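Local structure of MFP2b (Ascaris suum, 2BJR) at residues A[287-292]-A[328-333]. The protein probably promotes the polymerisation of major sperm protein that drives the amoeboid motility of Ascaris sperm, and binds a zinc ion. Sequence-based numbering, arbitrary orientation.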
loop_
_atom_site.group_PDB
_atom_site.type_symbol
_atom_site.label_atom_id
_atom_site.label_comp_id
_atom_site.label_asym_id
_atom_site.label_seq_id
_atom_site.Cartn_x
_atom_site.Cartn_y
_atom_site.Cartn_z
ATOM N N LYS A 287 7.425 6.174 -20.394
ATOM C CA LYS A 287 8.420 5.785 -21.414
ATOM C C LYS A 287 7.858 4.726 -22.340
ATOM O O LYS A 287 7.058 3.890 -21.898
ATOM C CB LYS A 287 9.675 5.226 -20.749
ATOM C CG LYS A 287 10.394 6.172 -19.808
ATOM C CD LYS A 287 10.937 7.402 -20.622
ATOM C CE LYS A 287 11.968 8.187 -19.828
ATOM N NZ LYS A 287 12.141 9.567 -20.405
ATOM N N PRO A 288 8.254 4.751 -23.633
ATOM C CA PRO A 288 7.835 3.727 -24.581
ATOM C C PRO A 288 8.249 2.386 -24.062
ATOM O O PRO A 288 9.308 2.253 -23.443
ATOM C CB PRO A 288 8.574 4.110 -25.904
ATOM C CG PRO A 288 8.804 5.602 -25.787
ATOM C CD PRO A 288 9.101 5.775 -24.288
ATOM N N PHE A 289 7.407 1.403 -24.318
ATOM C CA PHE A 289 7.583 0.070 -23.790
ATOM C C PHE A 289 9.025 -0.513 -24.017
ATOM O O PHE A 289 9.594 -1.103 -23.104
ATOM C CB PHE A 289 6.494 -0.857 -24.344
ATOM C CG PHE A 289 6.542 -2.241 -23.785
ATOM C CD1 PHE A 289 5.682 -2.632 -22.757
ATOM C CD2 PHE A 289 7.415 -3.195 -24.294
ATOM C CE1 PHE A 289 5.715 -3.906 -22.250
ATOM C CE2 PHE A 289 7.448 -4.490 -23.756
ATOM C CZ PHE A 289 6.612 -4.828 -22.719
ATOM N N PRO A 290 9.601 -0.399 -25.207
ATOM C CA PRO A 290 10.943 -0.962 -25.411
ATOM C C PRO A 290 12.021 -0.311 -24.576
ATOM O O PRO A 290 12.967 -0.977 -24.190
ATOM C CB PRO A 290 11.172 -0.793 -26.921
ATOM C CG PRO A 290 9.801 -0.608 -27.492
ATOM C CD PRO A 290 9.041 0.151 -26.454
ATOM N N GLU A 291 11.870 0.972 -24.269
ATOM C CA GLU A 291 12.775 1.646 -23.368
ATOM C C GLU A 291 12.533 1.214 -21.917
ATOM O O GLU A 291 13.473 0.891 -21.183
ATOM C CB GLU A 291 12.654 3.161 -23.553
ATOM C CG GLU A 291 13.617 3.939 -22.688
ATOM C CD GLU A 291 13.480 5.448 -22.815
ATOM O OE1 GLU A 291 12.733 5.945 -23.696
ATOM O OE2 GLU A 291 14.126 6.122 -22.001
ATOM N N ALA A 292 11.263 1.157 -21.532
ATOM C CA ALA A 292 10.886 0.680 -20.208
ATOM C C ALA A 292 11.433 -0.702 -19.902
ATOM O O ALA A 292 11.789 -0.989 -18.783
ATOM C CB ALA A 292 9.335 0.699 -20.055
ATOM N N ALA A 328 0.256 -3.353 -17.482
ATOM C CA ALA A 328 1.104 -4.234 -18.315
ATOM C C ALA A 328 2.007 -5.051 -17.425
ATOM O O ALA A 328 2.373 -4.635 -16.306
ATOM C CB ALA A 328 1.965 -3.419 -19.295
ATOM N N ASP A 329 2.336 -6.221 -17.957
ATOM C CA ASP A 329 3.378 -7.083 -17.461
ATOM C C ASP A 329 4.496 -7.006 -18.498
ATOM O O ASP A 329 4.372 -7.556 -19.592
ATOM C CB ASP A 329 2.835 -8.486 -17.393
ATOM C CG ASP A 329 3.848 -9.492 -16.845
ATOM O OD1 ASP A 329 5.059 -9.261 -16.936
ATOM O OD2 ASP A 329 3.464 -10.526 -16.235
ATOM N N ILE A 330 5.544 -6.286 -18.150
ATOM C CA ILE A 330 6.606 -5.973 -19.084
ATOM C C ILE A 330 7.342 -7.272 -19.446
ATOM O O ILE A 330 7.567 -7.540 -20.606
ATOM C CB ILE A 330 7.626 -5.007 -18.485
ATOM C CG1 ILE A 330 7.047 -3.622 -18.088
ATOM C CG2 ILE A 330 8.802 -4.800 -19.449
ATOM C CD1 ILE A 330 5.823 -3.165 -18.808
ATOM N N ARG A 331 7.697 -8.073 -18.444
ATOM C CA ARG A 331 8.523 -9.253 -18.717
ATOM C C ARG A 331 7.783 -10.228 -19.649
ATOM O O ARG A 331 8.397 -10.897 -20.487
ATOM C CB ARG A 331 8.943 -9.941 -17.425
ATOM C CG ARG A 331 10.102 -9.300 -16.694
ATOM C CD ARG A 331 10.477 -10.084 -15.427
ATOM N NE ARG A 331 11.583 -9.499 -14.675
ATOM C CZ ARG A 331 12.880 -9.614 -14.986
ATOM N NH1 ARG A 331 13.268 -10.276 -16.072
ATOM N NH2 ARG A 331 13.797 -9.037 -14.207
ATOM N N ASN A 332 6.465 -10.289 -19.539
ATOM C CA ASN A 332 5.677 -11.270 -20.263
ATOM C C ASN A 332 4.988 -10.653 -21.491
ATOM O O ASN A 332 4.157 -11.276 -22.145
ATOM C CB ASN A 332 4.705 -11.945 -19.288
ATOM C CG ASN A 332 5.450 -12.756 -18.146
ATOM O OD1 ASN A 332 6.466 -13.445 -18.419
ATOM N ND2 ASN A 332 4.925 -12.713 -16.896
ATOM N N GLU A 333 5.360 -9.412 -21.820
ATOM C CA GLU A 333 4.766 -8.677 -22.923
ATOM C C GLU A 333 3.243 -8.824 -23.028
ATOM O O GLU A 333 2.711 -9.364 -24.015
ATOM C CB GLU A 333 5.437 -9.065 -24.240
ATOM C CG GLU A 333 6.901 -8.648 -24.293
ATOM C CD GLU A 333 7.516 -8.889 -25.668
ATOM O OE1 GLU A 333 7.059 -9.842 -26.333
ATOM O OE2 GLU A 333 8.377 -8.063 -26.097
#
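F289, the first residue of the short helix 289-292, reaches across to I330 in the type I beta turn I330-E333, which joins the antiparallel strands 322-329 and 334-339 as a hairpin. Both segments belong to the second of the two cytosolic motility protein family regions, and the contact packs the helix that follows strand 282-288 against the hairpin turn.

The contact across the segments is apolar, without hydrogen bonds. With chi1 at -176° the F289 ring is swung away from its own backbone N and out to the turn. There CE1 of F289 meets CD1 of I330 obliquely at 3.5 Å, and the two side chains run alongside each other, pointing opposite ways. CZ of F289 packs 3.8 Å from CA of I330 and 3.9 Å from its CG2, while CG of E333 approaches F289 CZ at 4.1 Å. E333 OE2 is hydrogen-bonded to NE2 of H352. Both F289 and I330 are buried; V351 also packs on F289 and V356 of strand 355-361 on I330.

Polar bonds hold the turn itself. E333 N donates to I330 O, closing it, and an Asx motif braces its start: N332 N donates to D329 OD1 at 3.1 Å from well above the carboxylate plane. The second carboxylate oxygen, D329 OD2, accepts from N332 ND2 at 2.7 Å, 40° out of that plane.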